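Local coordinates for glucokinase (PDB 3VGL), which phosphorylates D-glucose to glucose 6-phosphate at the expense of ATP, as a zinc-containing glucokinase of the ROK family, at the interface of chains A and B. Sequence-based numbering; all coordinates share one arbitrary frame. Chains: chain A/B, Glucokinase.

Contact 1: the interface of chains A and B. Residues chain A 76-77, 85; chain B 286, 288.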
loop_
_atom_site.group_PDB
_atom_site.type_symbol
_atom_site.label_atom_id
_atom_site.label_comp_id
_atom_site.label_asym_id
_atom_site.label_seq_id
_atom_site.Cartn_x
_atom_site.Cartn_y
_atom_site.Cartn_z
ATOM N N LEU A 76 -23.407 -14.903 -13.345
ATOM C CA LEU A 76 -23.882 -13.598 -12.820
ATOM C C LEU A 76 -23.010 -12.448 -13.309
ATOM O O LEU A 76 -23.506 -11.387 -13.678
ATOM C CB LEU A 76 -23.942 -13.588 -11.279
ATOM C CG LEU A 76 -24.874 -14.599 -10.607
ATOM C CD1 LEU A 76 -24.700 -14.634 -9.088
ATOM C CD2 LEU A 76 -26.320 -14.267 -10.984
ATOM N N PHE A 77 -21.698 -12.665 -13.323
ATOM C CA PHE A 77 -20.745 -11.576 -13.501
ATOM C C PHE A 77 -19.406 -12.220 -13.911
ATOM O O PHE A 77 -19.012 -13.228 -13.327
ATOM C CB PHE A 77 -20.635 -10.826 -12.152
ATOM C CG PHE A 77 -19.681 -9.684 -12.147
ATOM C CD1 PHE A 77 -20.069 -8.431 -12.624
ATOM C CD2 PHE A 77 -18.409 -9.835 -11.607
ATOM C CE1 PHE A 77 -19.181 -7.352 -12.598
ATOM C CE2 PHE A 77 -17.511 -8.750 -11.562
ATOM C CZ PHE A 77 -17.899 -7.514 -12.068
ATOM N N HIS A 85 -25.284 -11.772 -15.977
ATOM C CA HIS A 85 -26.521 -12.548 -15.785
ATOM C C HIS A 85 -26.802 -13.410 -17.025
ATOM O O HIS A 85 -27.925 -13.434 -17.569
ATOM C CB HIS A 85 -27.712 -11.626 -15.431
ATOM C CG HIS A 85 -27.676 -11.070 -14.037
ATOM N ND1 HIS A 85 -28.743 -10.399 -13.488
ATOM C CD2 HIS A 85 -26.714 -11.082 -13.078
ATOM C CE1 HIS A 85 -28.444 -10.010 -12.262
ATOM N NE2 HIS A 85 -27.221 -10.419 -11.985
ATOM N N TRP B 286 -24.657 -6.703 -9.657
ATOM C CA TRP B 286 -24.786 -7.996 -10.351
ATOM C C TRP B 286 -24.845 -9.217 -9.434
ATOM O O TRP B 286 -25.208 -10.317 -9.878
ATOM C CB TRP B 286 -23.669 -8.151 -11.396
ATOM C CG TRP B 286 -23.680 -7.059 -12.399
ATOM C CD1 TRP B 286 -22.802 -6.000 -12.493
ATOM C CD2 TRP B 286 -24.637 -6.882 -13.455
ATOM N NE1 TRP B 286 -23.154 -5.190 -13.551
ATOM C CE2 TRP B 286 -24.271 -5.706 -14.159
ATOM C CE3 TRP B 286 -25.766 -7.608 -13.883
ATOM C CZ2 TRP B 286 -24.994 -5.239 -15.267
ATOM C CZ3 TRP B 286 -26.484 -7.147 -14.980
ATOM C CH2 TRP B 286 -26.091 -5.970 -15.663
ATOM N N PRO B 288 -25.604 -10.794 -5.118
ATOM C CA PRO B 288 -26.331 -10.526 -3.893
ATOM C C PRO B 288 -25.429 -10.153 -2.706
ATOM O O PRO B 288 -24.232 -10.456 -2.696
ATOM C CB PRO B 288 -27.052 -11.855 -3.599
ATOM C CG PRO B 288 -26.879 -12.696 -4.820
ATOM C CD PRO B 288 -25.605 -12.227 -5.445
#
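Strand 75-77 of chain A and the loop residue A:His85, which lies between the short strands at 84 and 86, receive the 3-10 helix 284-286 of chain B and the loop that follows it. B:Trp286 is inserted between A:His85 and A:Phe77 and gives up more surface to the partner, 75 Å², than the other residues of the patch. A:His85 takes hold of it in two ways. Its NE2 donates a hydrogen bond to the main-chain carbonyl O of B:Trp286, 2.9 Å away; the oxygen lies in the imidazole plane, and the angle at the hydrogen is 156°. Seen from the acceptor, the donor is tilted somewhat from the carbonyl plane. The same imidazole turns one face to the indole: CE3, on the six-membered ring of B:Trp286, points at the middle of that face and comes 3.7 Å from A:His85 CD2. The two planes are almost perpendicular, 88° apart, an edge-to-face pair with the indole supplying the edge. An alanine in place of A:His85 would probably leave the carbonyl of B:Trp286 without this donor and deprive the benzo edge of the face it points into, giving the indole more room to turn. CD1 of A:Phe77 touches CD1, on the five-membered ring of B:Trp286, from off the indole plane, at 3.7 Å, the two side chains crossing at about a right angle. With CG of A:Phe77 anti to the backbone N (chi1 179°), CD1 is brought against the tryptophan's CB and CD1. A:Leu76 adds a looser contact, its CB 3.8 Å from B:Trp286 O, and B:Pro288 approaches the same leucine at most loosely, its CD 4.5 Å from A:Leu76 CD1. The site lies on the face of chain A turned to its partner, where strand 75-77 and the neighbouring turn at A:His85 accept a projecting segment of chain B.

Contact 2: the interface of chains A and B. Residues chain A 146-147, 150-152; chain B 248-249, 251-252.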
loop_
_atom_site.group_PDB
_atom_site.type_symbol
_atom_site.label_atom_id
_atom_site.label_comp_id
_atom_site.label_asym_id
_atom_site.label_seq_id
_atom_site.Cartn_x
_atom_site.Cartn_y
_atom_site.Cartn_z
ATOM N N ARG A 146 -19.831 -23.648 -2.400
ATOM C CA ARG A 146 -20.130 -22.554 -3.320
ATOM C C ARG A 146 -20.707 -21.324 -2.615
ATOM O O ARG A 146 -20.865 -20.272 -3.231
ATOM C CB ARG A 146 -21.086 -23.047 -4.432
ATOM C CG ARG A 146 -20.557 -24.237 -5.230
ATOM C CD ARG A 146 -21.685 -24.788 -6.068
ATOM N NE ARG A 146 -21.392 -26.080 -6.690
ATOM C CZ ARG A 146 -21.535 -27.264 -6.099
ATOM N NH1 ARG A 146 -21.940 -27.350 -4.828
ATOM N NH2 ARG A 146 -21.272 -28.367 -6.788
ATOM N N GLY A 147 -21.027 -21.460 -1.326
ATOM C CA GLY A 147 -21.609 -20.384 -0.532
ATOM C C GLY A 147 -23.104 -20.198 -0.733
ATOM O O GLY A 147 -23.725 -20.908 -1.536
ATOM N N GLY A 150 -23.747 -18.854 -4.321
ATOM C CA GLY A 150 -23.048 -19.568 -5.374
ATOM C C GLY A 150 -21.699 -18.982 -5.720
ATOM O O GLY A 150 -20.942 -19.573 -6.495
ATOM N N VAL A 151 -21.369 -17.849 -5.101
ATOM C CA VAL A 151 -20.188 -17.089 -5.514
ATOM C C VAL A 151 -19.049 -17.026 -4.496
ATOM O O VAL A 151 -18.207 -16.104 -4.542
ATOM C CB VAL A 151 -20.566 -15.686 -6.029
ATOM C CG1 VAL A 151 -21.516 -15.798 -7.239
ATOM C CG2 VAL A 151 -21.187 -14.826 -4.917
ATOM N N ALA A 152 -18.965 -18.044 -3.639
ATOM C CA ALA A 152 -17.771 -18.228 -2.806
ATOM C C ALA A 152 -16.538 -18.476 -3.674
ATOM O O ALA A 152 -16.649 -18.771 -4.885
ATOM C CB ALA A 152 -17.961 -19.376 -1.801
ATOM N N ALA B 248 -16.617 -11.834 1.858
ATOM C CA ALA B 248 -17.729 -12.220 0.962
ATOM C C ALA B 248 -17.155 -12.883 -0.284
ATOM O O ALA B 248 -17.736 -13.871 -0.785
ATOM C CB ALA B 248 -18.591 -11.013 0.585
ATOM N N SER B 249 -16.034 -12.336 -0.782
ATOM C CA SER B 249 -15.336 -12.962 -1.934
ATOM C C SER B 249 -14.865 -14.362 -1.592
ATOM O O SER B 249 -14.957 -15.266 -2.433
ATOM C CB SER B 249 -14.168 -12.104 -2.394
ATOM O OG SER B 249 -14.708 -10.933 -2.940
ATOM N N PHE B 251 -15.938 -16.479 1.223
ATOM C CA PHE B 251 -16.896 -17.442 1.809
ATOM C C PHE B 251 -18.319 -17.323 1.279
ATOM O O PHE B 251 -19.102 -18.280 1.376
ATOM C CB PHE B 251 -16.962 -17.256 3.334
ATOM C CG PHE B 251 -15.708 -17.641 4.058
ATOM C CD1 PHE B 251 -15.415 -18.984 4.301
ATOM C CD2 PHE B 251 -14.844 -16.657 4.553
ATOM C CE1 PHE B 251 -14.238 -19.340 4.998
ATOM C CE2 PHE B 251 -13.669 -17.018 5.236
ATOM C CZ PHE B 251 -13.386 -18.362 5.470
ATOM N N ASP B 252 -18.669 -16.151 0.747
ATOM C CA ASP B 252 -20.071 -15.877 0.323
ATOM C C ASP B 252 -21.151 -16.403 1.303
ATOM O O ASP B 252 -22.012 -17.211 0.906
ATOM C CB ASP B 252 -20.303 -16.434 -1.099
ATOM C CG ASP B 252 -21.665 -16.046 -1.682
ATOM O OD1 ASP B 252 -22.105 -14.895 -1.466
ATOM O OD2 ASP B 252 -22.266 -16.881 -2.402
HETATM O O HOH W 1 -17.987 -13.655 -3.535
#
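B:Asp252, the first residue after helix 227-251 of this ROK-family kinase, reaches with its side chain into the loop of chain A that runs from A:Arg146 to A:Ala152. Its CG stands anti to the backbone N (chi1 -173°), which carries the carboxylate past A:Ala152 to the main chain of A:Val151. There A:Val151 N donates a hydrogen bond to OD2 of the carboxylate, 3.0 Å long and with 154° at the hydrogen. The donor approaches from above the carboxylate plane, 49° out of it. A:Gly150 N is also near OD2, but its N-H points another way and makes no bond.

The aspartate and valine side chains cross obliquely. CG2 of A:Val151, the methyl lodged between its own backbone N and carbonyl carbon, is the branch that touches: it meets the carboxylate carbon CG of B:Asp252 at 3.5 Å and lies near both carboxylate oxygens. CG1 is turned away from the aspartate. One residue thus offers a polar N-H and an apolar methyl to the same carboxylate, a pairing that probably limits its rotation. Nearer its root, the aspartate packs on the following residue, with CB 3.5 Å from A:Ala152 CA.

The methyl of A:Ala152 faces the end of the helix, its CB near the carbonyl O of B:Phe251. The contact is made by the main chain of B:Phe251 and not by its ring. A:Gly147 comes up to B:Asp252 from across the loop, its CA 3.5 Å from the aspartate's carbonyl O, an approach that the lack of a side chain allows.

Where the last turn of the helix stands off from the loop, water 1 bridges the chains, lying 2.7 Å from A:Val151 O and 2.8 Å from B:Ala248 O. Both protein atoms are carbonyl acceptors, and water can donate to each.

The centres of contact 1 and contact 2 lie about 12 Å apart on the same interface, and they share no residue. Chain A offers strand 75-77 and loop residues in contact 1, a loop in contact 2, while chain B contributes a helix end: the 3-10 helix 284-286 in contact 1, the close of helix 227-251 in contact 2. Two separate stretches of chain B therefore dock side by side on one face of chain A. Two-fold symmetry repeats both contacts with the chains exchanged, so every subunit both gives and receives. The protein is reported to be a homooligomer, possibly a tetramer, and this pairing probably helps build the deposited four-subunit assembly.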